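Local coordinates for hypothetical protein Atu0741 (Agrobacterium tumefaciens str. C58, PDB 1ZHV) that is of unknown function but carries two consecutive regions of the ACT clan, a group often found in small-molecule-binding regulatory proteins, at residues 16-19 with 24-27; 34-39 with 43-48; 91-96 with 102-107. All coordinates share one frame; numbering follows the deposited sequence.

Interaction 1: 16-19 with 24-27; sequences ARLS and IPAW
With CG of Leu18 set beside its backbone N (chi1 -79°) and CG of Trp27 held between the backbone N and the carbonyl carbon (chi1 55°), the leucine reaches across to Pro25 while the indole swings back over the gap toward Ala16 and Leu18. The two backbones stay well apart: the nearest pair of CA atoms, those of Leu18 and Ile24, is separated by 9.0 Å, and side chains fill the interval. The end of Leu18 meets the rim of the Pro25 ring, CD2 of Leu18 lying 3.7 Å from CD of Pro25. The other methyl of the leucine, CD1, reaches the benzo edge of Trp27 near the ring plane, 4.2 Å from CZ2, as the two side chains slide past each other in opposite directions. At the same edge CB of Ala16 sits 3.9 Å from CH2 of Trp27. One face of the indole is taken by its own segment, for CG of Pro25 rides 3.4 Å above the ring plane, displaced toward the rim. The proline therefore touches both the leucine and the tryptophan. Residues 16-18 belong to strand 13-18, whereas 24-27 form part of the loop leading on to strand 35-38, so the contact folds that connection back against the strand it has just left. Ile45 on strand 43-48 touches both Pro25 and Trp27, and Val56 packs on Ala16 and Leu18. No hydrogen bond joins the two segments; methyl, ring-edge and proline contacts imply an association carried by shape and by burial of apolar surface.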
ATOM      1  N   ALA A  16      10.467   5.419   1.854  1.00  7.84           N
ATOM      2  CA  ALA A  16      11.789   5.960   2.123  1.00  9.73           C
ATOM      3  C   ALA A  16      12.892   4.927   2.009  1.00 10.62           C
ATOM      4  O   ALA A  16      12.680   3.744   2.267  1.00  9.39           O
ATOM      5  CB  ALA A  16      11.824   6.601   3.504  1.00 10.44           C
ATOM      6  N   ARG A  17      14.076   5.366   1.593  1.00 10.28           N
ATOM      7  CA  ARG A  17      15.189   4.438   1.513  1.00 11.77           C
ATOM      8  C   ARG A  17      16.320   4.919   2.410  1.00 11.62           C
ATOM      9  O   ARG A  17      16.836   6.024   2.239  1.00 12.33           O
ATOM     10  CB  ARG A  17      15.715   4.252   0.087  1.00 14.25           C
ATOM     11  CG  ARG A  17      16.681   3.070   0.056  1.00 20.28           C
ATOM     12  CD  ARG A  17      17.594   2.938  -1.141  1.00 24.25           C
ATOM     13  NE  ARG A  17      18.504   1.818  -0.893  1.00 28.16           N
ATOM     14  CZ  ARG A  17      19.433   1.381  -1.738  1.00 30.76           C
ATOM     15  NH1 ARG A  17      19.596   1.965  -2.918  1.00 32.32           N
ATOM     16  NH2 ARG A  17      20.199   0.349  -1.403  1.00 32.03           N
ATOM     17  N   LEU A  18      16.691   4.073   3.368  1.00 10.41           N
ATOM     18  CA  LEU A  18      17.761   4.365   4.321  1.00 13.60           C
ATOM     19  C   LEU A  18      18.889   3.366   4.143  1.00 13.35           C
ATOM     20  O   LEU A  18      18.741   2.389   3.410  1.00 15.89           O
ATOM     21  CB  LEU A  18      17.248   4.260   5.760  1.00 12.67           C
ATOM     22  CG  LEU A  18      16.444   5.450   6.279  1.00 15.19           C
ATOM     23  CD1 LEU A  18      15.151   5.471   5.506  1.00 16.77           C
ATOM     24  CD2 LEU A  18      16.170   5.366   7.791  1.00 15.31           C
ATOM     25  N   SER A  19      20.002   3.611   4.834  1.00 14.00           N
ATOM     26  CA  SER A  19      21.172   2.738   4.784  1.00 15.81           C
ATOM     27  C   SER A  19      20.855   1.352   5.343  1.00 14.25           C
ATOM     28  O   SER A  19      20.189   1.216   6.372  1.00 12.90           O
ATOM     29  CB  SER A  19      22.332   3.366   5.579  1.00 18.04           C
ATOM     30  OG  SER A  19      23.478   2.528   5.578  1.00 26.13           O
ATOM     31  N   ILE A  24      16.579   1.717  13.041  1.00 11.79           N
ATOM     32  CA  ILE A  24      15.243   2.140  12.647  1.00 11.44           C
ATOM     33  C   ILE A  24      15.061   3.541  13.222  1.00 12.04           C
ATOM     34  O   ILE A  24      15.217   3.746  14.427  1.00 12.64           O
ATOM     35  CB  ILE A  24      14.164   1.197  13.225  1.00 10.72           C
ATOM     36  CG1 ILE A  24      14.357  -0.215  12.667  1.00 12.75           C
ATOM     37  CG2 ILE A  24      12.771   1.732  12.885  1.00  9.58           C
ATOM     38  CD1 ILE A  24      13.365  -1.244  13.205  1.00 12.61           C
ATOM     39  N   PRO A  25      14.740   4.526  12.367  1.00 13.14           N
ATOM     40  CA  PRO A  25      14.551   5.900  12.834  1.00 12.70           C
ATOM     41  C   PRO A  25      13.331   6.060  13.732  1.00 12.39           C
ATOM     42  O   PRO A  25      12.369   5.292  13.638  1.00 13.07           O
ATOM     43  CB  PRO A  25      14.427   6.688  11.532  1.00 13.55           C
ATOM     44  CG  PRO A  25      13.738   5.707  10.631  1.00 15.49           C
ATOM     45  CD  PRO A  25      14.506   4.431  10.914  1.00 12.39           C
ATOM     46  N   ALA A  26      13.385   7.066  14.600  1.00 13.26           N
ATOM     47  CA  ALA A  26      12.303   7.340  15.533  1.00 14.63           C
ATOM     48  C   ALA A  26      11.021   7.761  14.829  1.00 14.17           C
ATOM     49  O   ALA A  26       9.934   7.621  15.381  1.00 14.82           O
ATOM     50  CB  ALA A  26      12.730   8.422  16.516  1.00 16.79           C
ATOM     51  N   TRP A  27      11.149   8.278  13.611  1.00 12.38           N
ATOM     52  CA  TRP A  27       9.982   8.730  12.863  1.00 12.42           C
ATOM     53  C   TRP A  27       9.267   7.633  12.084  1.00 12.12           C
ATOM     54  O   TRP A  27       8.188   7.864  11.544  1.00 13.16           O
ATOM     55  CB  TRP A  27      10.376   9.847  11.887  1.00 11.25           C
ATOM     56  CG  TRP A  27      11.491   9.498  10.942  1.00 11.40           C
ATOM     57  CD1 TRP A  27      12.801   9.856  11.056  1.00 10.89           C
ATOM     58  CD2 TRP A  27      11.389   8.732   9.733  1.00 11.06           C
ATOM     59  NE1 TRP A  27      13.526   9.366   9.995  1.00 11.48           N
ATOM     60  CE2 TRP A  27      12.684   8.672   9.167  1.00 11.13           C
ATOM     61  CE3 TRP A  27      10.330   8.090   9.073  1.00 10.80           C
ATOM     62  CZ2 TRP A  27      12.951   7.996   7.969  1.00 11.60           C
ATOM     63  CZ3 TRP A  27      10.595   7.417   7.885  1.00 12.06           C
ATOM     64  CH2 TRP A  27      11.897   7.377   7.345  1.00 12.08           C
TER

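Interaction 2: 34-39 with 43-48; sequences VSITRT and LSIVCL
Strands 35-38 and 43-48 run antiparallel, their axes approaching to 4.7 Å at 171°, and two hydrogen-bonded pairs, Ser35 with Val46 and Thr37 with Ser44, join them through four backbone bonds. On the face bearing Ile36, Arg38, Leu43 and Ile45, the arginine extends with CG anti to its own N (chi1 -168°) and then bends at chi3, which folds the guanidinium back over Leu43. Leu43 CD1 lies over the centre of one face of that flat group, 3.9 Å from Arg38 CZ, an apolar methyl against a planar cation. The nitrogens are taken up by loop carbonyls, NH1 bonding to that of Ala20 and NH2 to that of Glu22, and these two bonds fix the orientation of the guanidinium. Leu43 also lies alongside Ile36, pointing the same way, with its CD1 4.0 Å from Ile36 CG2.

The pair is a beta hairpin of the A9CJY8-like N-terminal domain. Its bonds between Thr37 and Ser44 are nearly straight, with Thr37 N to Ser44 O at 2.8 Å and an N-H...O angle of 170°. Flanking the Ser35-Val46 pair, the CA atoms of Val34 and Ile45 make CA-H...O contacts with Val46 O and Ser35 O respectively. Strand 43-48 is hydrogen-bonded on its other flank to strand 13-18, which makes it an inner strand of the mixed sheet.

On the face of Ser35, Thr37, Ser44 and Val46 the side chains are shorter and touch little beyond CB of Ser35, 4.1 Å from CB of Val46. Strand 94-97 packs on this same face. Here a water gives a hydrogen bond to Ser35 O and shares another, 2.8 Å long, with Ser44 OG, bridging a strand carbonyl to a hydroxyl.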
ATOM      1  N   VAL A  34       2.483   1.171   8.525  1.00  6.60           N
ATOM      2  CA  VAL A  34       3.937   1.239   8.638  1.00  7.91           C
ATOM      3  C   VAL A  34       4.571  -0.080   8.213  1.00  8.36           C
ATOM      4  O   VAL A  34       4.183  -1.141   8.695  1.00 10.40           O
ATOM      5  CB  VAL A  34       4.369   1.521  10.093  1.00  8.04           C
ATOM      6  CG1 VAL A  34       5.891   1.562  10.195  1.00 11.61           C
ATOM      7  CG2 VAL A  34       3.758   2.825  10.566  1.00  8.19           C
ATOM      8  N   SER A  35       5.537  -0.018   7.304  1.00  7.27           N
ATOM      9  CA  SER A  35       6.231  -1.223   6.877  1.00  5.98           C
ATOM     10  C   SER A  35       7.717  -0.923   6.824  1.00  8.17           C
ATOM     11  O   SER A  35       8.172  -0.146   5.988  1.00  7.54           O
ATOM     12  CB  SER A  35       5.743  -1.694   5.503  1.00  6.78           C
ATOM     13  OG  SER A  35       6.298  -2.966   5.204  1.00  7.53           O
ATOM     14  N   ILE A  36       8.455  -1.537   7.740  1.00  6.83           N
ATOM     15  CA  ILE A  36       9.902  -1.371   7.859  1.00  6.44           C
ATOM     16  C   ILE A  36      10.560  -2.678   7.422  1.00  6.22           C
ATOM     17  O   ILE A  36      10.434  -3.704   8.104  1.00  6.01           O
ATOM     18  CB  ILE A  36      10.281  -1.076   9.320  1.00  7.64           C
ATOM     19  CG1 ILE A  36       9.549   0.182   9.801  1.00  8.18           C
ATOM     20  CG2 ILE A  36      11.797  -0.928   9.449  1.00  8.75           C
ATOM     21  CD1 ILE A  36       9.426   0.283  11.318  1.00  7.66           C
ATOM     22  N   THR A  37      11.261  -2.653   6.293  1.00  5.92           N
ATOM     23  CA  THR A  37      11.896  -3.856   5.778  1.00  5.47           C
ATOM     24  C   THR A  37      13.399  -3.695   5.587  1.00  6.33           C
ATOM     25  O   THR A  37      13.857  -2.789   4.887  1.00  7.84           O
ATOM     26  CB  THR A  37      11.225  -4.273   4.447  1.00  5.85           C
ATOM     27  OG1 THR A  37       9.841  -4.546   4.699  1.00  7.93           O
ATOM     28  CG2 THR A  37      11.874  -5.524   3.862  1.00  7.50           C
ATOM     29  N   ARG A  38      14.166  -4.571   6.229  1.00  6.54           N
ATOM     30  CA  ARG A  38      15.613  -4.526   6.103  1.00  7.84           C
ATOM     31  C   ARG A  38      16.085  -5.732   5.300  1.00 11.13           C
ATOM     32  O   ARG A  38      15.683  -6.869   5.563  1.00 10.54           O
ATOM     33  CB  ARG A  38      16.281  -4.514   7.482  1.00  7.49           C
ATOM     34  CG  ARG A  38      17.771  -4.168   7.430  1.00  7.68           C
ATOM     35  CD  ARG A  38      18.453  -4.363   8.772  1.00  8.43           C
ATOM     36  NE  ARG A  38      17.930  -3.488   9.819  1.00  8.65           N
ATOM     37  CZ  ARG A  38      18.197  -2.192   9.929  1.00  8.85           C
ATOM     38  NH1 ARG A  38      18.990  -1.591   9.048  1.00  9.99           N
ATOM     39  NH2 ARG A  38      17.678  -1.493  10.931  1.00 10.09           N
ATOM     40  N   THR A  39      16.924  -5.466   4.302  1.00 12.70           N
ATOM     41  CA  THR A  39      17.472  -6.511   3.450  1.00 14.46           C
ATOM     42  C   THR A  39      18.987  -6.366   3.467  1.00 17.55           C
ATOM     43  O   THR A  39      19.524  -5.521   4.182  1.00 16.90           O
ATOM     44  CB  THR A  39      16.961  -6.391   1.991  1.00 14.36           C
ATOM     45  OG1 THR A  39      17.588  -5.278   1.347  1.00 15.67           O
ATOM     46  CG2 THR A  39      15.450  -6.187   1.972  1.00 14.31           C
ATOM     47  N   LEU A  43      17.279  -0.463   3.828  1.00 11.10           N
ATOM     48  CA  LEU A  43      16.358  -0.365   4.955  1.00 10.74           C
ATOM     49  C   LEU A  43      15.260   0.484   4.321  1.00 10.28           C
ATOM     50  O   LEU A  43      15.420   1.691   4.111  1.00 13.32           O
ATOM     51  CB  LEU A  43      16.961   0.360   6.157  1.00 11.08           C
ATOM     52  CG  LEU A  43      15.920   0.602   7.261  1.00 11.13           C
ATOM     53  CD1 LEU A  43      15.361  -0.723   7.751  1.00 11.25           C
ATOM     54  CD2 LEU A  43      16.540   1.368   8.414  1.00 13.11           C
ATOM     55  N   SER A  44      14.157  -0.170   3.979  1.00  8.58           N
ATOM     56  CA  SER A  44      13.031   0.477   3.320  1.00  7.79           C
ATOM     57  C   SER A  44      11.927   0.768   4.322  1.00  9.61           C
ATOM     58  O   SER A  44      11.597  -0.082   5.136  1.00  8.88           O
ATOM     59  CB  SER A  44      12.518  -0.449   2.211  1.00  8.39           C
ATOM     60  OG  SER A  44      11.406   0.101   1.534  1.00  8.47           O
ATOM     61  N   ILE A  45      11.358   1.967   4.263  1.00  7.16           N
ATOM     62  CA  ILE A  45      10.292   2.334   5.189  1.00  7.57           C
ATOM     63  C   ILE A  45       9.091   2.976   4.510  1.00  6.98           C
ATOM     64  O   ILE A  45       9.213   4.008   3.852  1.00  6.98           O
ATOM     65  CB  ILE A  45      10.809   3.306   6.279  1.00  7.69           C
ATOM     66  CG1 ILE A  45      11.906   2.619   7.101  1.00 10.37           C
ATOM     67  CG2 ILE A  45       9.650   3.774   7.162  1.00  9.83           C
ATOM     68  CD1 ILE A  45      12.575   3.516   8.122  1.00 14.03           C
ATOM     69  N   VAL A  46       7.927   2.354   4.664  1.00  6.69           N
ATOM     70  CA  VAL A  46       6.699   2.913   4.123  1.00  7.66           C
ATOM     71  C   VAL A  46       5.937   3.475   5.313  1.00  8.22           C
ATOM     72  O   VAL A  46       5.726   2.775   6.301  1.00  7.75           O
ATOM     73  CB  VAL A  46       5.814   1.844   3.457  1.00  8.18           C
ATOM     74  CG1 VAL A  46       4.515   2.478   2.960  1.00  6.55           C
ATOM     75  CG2 VAL A  46       6.566   1.191   2.314  1.00  9.02           C
ATOM     76  N   CYS A  47       5.546   4.741   5.233  1.00  6.28           N
ATOM     77  CA  CYS A  47       4.781   5.369   6.303  1.00  8.34           C
ATOM     78  C   CYS A  47       4.218   6.682   5.793  1.00  9.48           C
ATOM     79  O   CYS A  47       4.494   7.085   4.663  1.00  8.26           O
ATOM     80  CB  CYS A  47       5.659   5.612   7.539  1.00  9.81           C
ATOM     81  SG  CYS A  47       6.973   6.839   7.370  1.00  9.89           S
ATOM     82  N   LEU A  48       3.412   7.339   6.617  1.00 10.37           N
ATOM     83  CA  LEU A  48       2.827   8.611   6.221  1.00 10.97           C
ATOM     84  C   LEU A  48       3.943   9.586   5.867  1.00 11.98           C
ATOM     85  O   LEU A  48       4.902   9.751   6.621  1.00 10.25           O
ATOM     86  CB  LEU A  48       1.954   9.158   7.354  1.00 10.76           C
ATOM     87  CG  LEU A  48       0.652   8.377   7.564  1.00 12.44           C
ATOM     88  CD1 LEU A  48      -0.051   8.842   8.828  1.00 13.06           C
ATOM     89  CD2 LEU A  48      -0.247   8.572   6.352  1.00 13.34           C
TER
HETATM   90  O   HOH W   1       9.387  -0.718   3.249  1.00  9.57           O

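Interaction 3: 91-96 with 102-107; sequences IGIFVV and DHLLVR
Leu104 and Ile93 meet at the apolar centre, their side chains crossing at about a right angle with Leu104 CD1 3.9 Å from Ile93 CB. The same methyl serves Val95, 4.1 Å from its CG2, because CG of Leu104 stands opposite the backbone N (chi1 162°) and carries CD1 toward the partner strand. Through the sheet, Phe94 and Leu105 lie side by side and point the same way, CD1 of the phenylalanine 3.9 Å from CD1 of the leucine, which meets the ring obliquely. Farther along, Ile91 CG2 touches Val106 CG1 at 4.2 Å.

Around these side chains the backbone pairs as an antiparallel hairpin, the short strand axes at 161°. Leu105 N reaches Phe94 O at 2.8 Å, but the return bond from Phe94 N to Leu105 O is weak, bent to 134° at the hydrogen. The second hydrogen-bonded pair, Val96 with His103, is closed by a nearly straight bond from Val96 N to His103 O and by its return from His103 N to Val96 O. At the Gly92 end direct pairing gives way to a water that donates to Gly92 O, 2.7 Å away, and accepts from Arg107 N. NH1 of Arg107 makes a salt bridge with Asp59 OD1 on strand 57-67.

Within the ACT domain, strand 102-107 is flanked by strand 57-67 as well as by 94-97. Helix 78-87 covers Leu104 and Ile93 through Leu86 and Ser87, helix 111-120 packs Thr114 on Ile91 and Val106, and on the other face Phe33 stacks on His103 and touches Leu105.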
ATOM      1  N   ILE A  91      -0.383   0.285 -14.294  1.00 13.49           N
ATOM      2  CA  ILE A  91      -0.406   0.822 -12.940  1.00 13.59           C
ATOM      3  C   ILE A  91       0.637   0.123 -12.073  1.00 13.05           C
ATOM      4  O   ILE A  91       0.588  -1.089 -11.887  1.00 12.54           O
ATOM      5  CB  ILE A  91      -1.801   0.655 -12.290  1.00 11.79           C
ATOM      6  CG1 ILE A  91      -2.867   1.319 -13.172  1.00 14.98           C
ATOM      7  CG2 ILE A  91      -1.802   1.267 -10.888  1.00 13.34           C
ATOM      8  CD1 ILE A  91      -4.243   1.348 -12.562  1.00 18.63           C
ATOM      9  N   GLY A  92       1.591   0.893 -11.563  1.00 12.56           N
ATOM     10  CA  GLY A  92       2.617   0.318 -10.714  1.00 12.59           C
ATOM     11  C   GLY A  92       2.009  -0.093  -9.392  1.00 12.60           C
ATOM     12  O   GLY A  92       1.128   0.594  -8.863  1.00 12.27           O
ATOM     13  N   ILE A  93       2.469  -1.220  -8.859  1.00 11.38           N
ATOM     14  CA  ILE A  93       1.961  -1.725  -7.588  1.00 11.66           C
ATOM     15  C   ILE A  93       3.059  -1.960  -6.557  1.00 10.72           C
ATOM     16  O   ILE A  93       4.207  -2.245  -6.897  1.00 12.84           O
ATOM     17  CB  ILE A  93       1.168  -3.040  -7.791  1.00 10.71           C
ATOM     18  CG1 ILE A  93       2.062  -4.134  -8.392  1.00 13.81           C
ATOM     19  CG2 ILE A  93      -0.021  -2.788  -8.693  1.00 11.33           C
ATOM     20  CD1 ILE A  93       2.795  -4.983  -7.358  1.00 14.20           C
ATOM     21  N   PHE A  94       2.682  -1.834  -5.290  1.00  8.61           N
ATOM     22  CA  PHE A  94       3.599  -2.024  -4.170  1.00  9.21           C
ATOM     23  C   PHE A  94       2.787  -2.863  -3.190  1.00  7.65           C
ATOM     24  O   PHE A  94       1.796  -2.397  -2.636  1.00  9.68           O
ATOM     25  CB  PHE A  94       3.967  -0.662  -3.569  1.00  8.74           C
ATOM     26  CG  PHE A  94       5.090  -0.717  -2.572  1.00  7.67           C
ATOM     27  CD1 PHE A  94       4.863  -1.160  -1.273  1.00  8.74           C
ATOM     28  CD2 PHE A  94       6.377  -0.322  -2.933  1.00 10.51           C
ATOM     29  CE1 PHE A  94       5.901  -1.209  -0.344  1.00  8.74           C
ATOM     30  CE2 PHE A  94       7.423  -0.369  -2.008  1.00  8.81           C
ATOM     31  CZ  PHE A  94       7.181  -0.811  -0.714  1.00 10.58           C
ATOM     32  N   VAL A  95       3.204  -4.106  -2.986  1.00  7.55           N
ATOM     33  CA  VAL A  95       2.468  -5.010  -2.116  1.00  8.71           C
ATOM     34  C   VAL A  95       3.186  -5.368  -0.838  1.00  8.81           C
ATOM     35  O   VAL A  95       4.372  -5.666  -0.848  1.00  8.59           O
ATOM     36  CB  VAL A  95       2.139  -6.334  -2.850  1.00 10.26           C
ATOM     37  CG1 VAL A  95       1.391  -7.287  -1.918  1.00 13.54           C
ATOM     38  CG2 VAL A  95       1.317  -6.039  -4.096  1.00 17.29           C
ATOM     39  N   VAL A  96       2.457  -5.334   0.267  1.00  6.59           N
ATOM     40  CA  VAL A  96       3.028  -5.718   1.545  1.00  7.91           C
ATOM     41  C   VAL A  96       2.123  -6.759   2.185  1.00  6.95           C
ATOM     42  O   VAL A  96       1.056  -6.438   2.718  1.00  7.49           O
ATOM     43  CB  VAL A  96       3.179  -4.518   2.503  1.00  9.80           C
ATOM     44  CG1 VAL A  96       3.741  -4.987   3.835  1.00 15.38           C
ATOM     45  CG2 VAL A  96       4.107  -3.487   1.898  1.00 10.02           C
ATOM     46  N   ASP A 102      -2.952  -8.747   3.308  1.00  8.69           N
ATOM     47  CA  ASP A 102      -2.121  -7.908   2.454  1.00  9.06           C
ATOM     48  C   ASP A 102      -2.605  -6.475   2.389  1.00  8.56           C
ATOM     49  O   ASP A 102      -3.777  -6.181   2.624  1.00  8.00           O
ATOM     50  CB  ASP A 102      -2.128  -8.415   1.004  1.00  9.41           C
ATOM     51  CG  ASP A 102      -1.921  -9.907   0.891  1.00  9.82           C
ATOM     52  OD1 ASP A 102      -0.763 -10.333   0.705  1.00 12.58           O
ATOM     53  OD2 ASP A 102      -2.919 -10.651   0.982  1.00 11.61           O
ATOM     54  N   HIS A 103      -1.670  -5.594   2.055  1.00  8.02           N
ATOM     55  CA  HIS A 103      -1.956  -4.188   1.831  1.00  8.59           C
ATOM     56  C   HIS A 103      -1.360  -3.890   0.462  1.00  7.86           C
ATOM     57  O   HIS A 103      -0.386  -4.520   0.049  1.00  6.53           O
ATOM     58  CB  HIS A 103      -1.318  -3.292   2.894  1.00  8.97           C
ATOM     59  CG  HIS A 103      -2.145  -3.153   4.134  1.00  8.36           C
ATOM     60  ND1 HIS A 103      -2.825  -1.997   4.457  1.00 12.28           N
ATOM     61  CD2 HIS A 103      -2.385  -4.023   5.139  1.00  7.35           C
ATOM     62  CE1 HIS A 103      -3.444  -2.164   5.615  1.00 10.03           C
ATOM     63  NE2 HIS A 103      -3.193  -3.384   6.048  1.00 11.96           N
ATOM     64  N   LEU A 104      -1.962  -2.948  -0.249  1.00  6.74           N
ATOM     65  CA  LEU A 104      -1.505  -2.573  -1.581  1.00  8.34           C
ATOM     66  C   LEU A 104      -1.386  -1.066  -1.671  1.00  8.65           C
ATOM     67  O   LEU A 104      -2.275  -0.351  -1.222  1.00  7.25           O
ATOM     68  CB  LEU A 104      -2.524  -3.035  -2.638  1.00  9.79           C
ATOM     69  CG  LEU A 104      -2.419  -2.347  -4.008  1.00 11.68           C
ATOM     70  CD1 LEU A 104      -1.226  -2.909  -4.749  1.00 11.62           C
ATOM     71  CD2 LEU A 104      -3.687  -2.553  -4.818  1.00 10.51           C
ATOM     72  N   LEU A 105      -0.285  -0.582  -2.229  1.00  7.35           N
ATOM     73  CA  LEU A 105      -0.149   0.847  -2.430  1.00  7.11           C
ATOM     74  C   LEU A 105       0.036   1.100  -3.921  1.00  7.97           C
ATOM     75  O   LEU A 105       0.652   0.306  -4.633  1.00  7.61           O
ATOM     76  CB  LEU A 105       1.046   1.418  -1.652  1.00  9.31           C
ATOM     77  CG  LEU A 105       0.932   1.396  -0.124  1.00  6.85           C
ATOM     78  CD1 LEU A 105       1.651   0.169   0.414  1.00  8.79           C
ATOM     79  CD2 LEU A 105       1.531   2.667   0.476  1.00 10.28           C
ATOM     80  N   VAL A 106      -0.550   2.193  -4.389  1.00  8.15           N
ATOM     81  CA  VAL A 106      -0.424   2.610  -5.774  1.00  9.63           C
ATOM     82  C   VAL A 106      -0.174   4.104  -5.677  1.00  9.29           C
ATOM     83  O   VAL A 106      -0.467   4.715  -4.648  1.00  9.69           O
ATOM     84  CB  VAL A 106      -1.718   2.365  -6.603  1.00  9.81           C
ATOM     85  CG1 VAL A 106      -1.995   0.865  -6.701  1.00 10.85           C
ATOM     86  CG2 VAL A 106      -2.895   3.094  -5.980  1.00 11.25           C
ATOM     87  N   ARG A 107       0.383   4.693  -6.728  1.00 11.47           N
ATOM     88  CA  ARG A 107       0.626   6.125  -6.702  1.00 11.49           C
ATOM     89  C   ARG A 107      -0.725   6.810  -6.606  1.00 12.07           C
ATOM     90  O   ARG A 107      -1.706   6.370  -7.219  1.00 11.99           O
ATOM     91  CB  ARG A 107       1.381   6.561  -7.959  1.00 13.81           C
ATOM     92  CG  ARG A 107       2.787   5.998  -8.017  1.00 15.31           C
ATOM     93  CD  ARG A 107       3.560   6.472  -9.238  1.00 18.80           C
ATOM     94  NE  ARG A 107       4.924   5.943  -9.251  1.00 21.76           N
ATOM     95  CZ  ARG A 107       5.870   6.279  -8.376  1.00 23.26           C
ATOM     96  NH1 ARG A 107       5.608   7.150  -7.411  1.00 23.00           N
ATOM     97  NH2 ARG A 107       7.078   5.737  -8.461  1.00 24.14           N
TER
HETATM   98  O   HOH W   2       1.069   3.260  -9.219  1.00 15.26           O

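Interactions 1 and 2, with centres 7 Å apart, share a patch of sheet: strand 13-18 is the neighbour of strand 43-48, with Ala16 N 2.7 Å from Ile45 O, and Pro25 CD packs 3.5 Å from Ile45 CD1. Interaction 3 belongs to the ACT domain, yet its hairpin meets that of interaction 2 through side chains: Val46 CG2 lies 3.6 Å from Phe94 CE1, and Ser35 OG 3.5 Å from Val96 CG1. Interactions 1 and 3 do not touch, their nearest atoms being about 7 Å apart. Interaction 2 thus lies between the other two, packing against both, and all three reach one mixed beta sheet shared by the N-terminal and ACT domains.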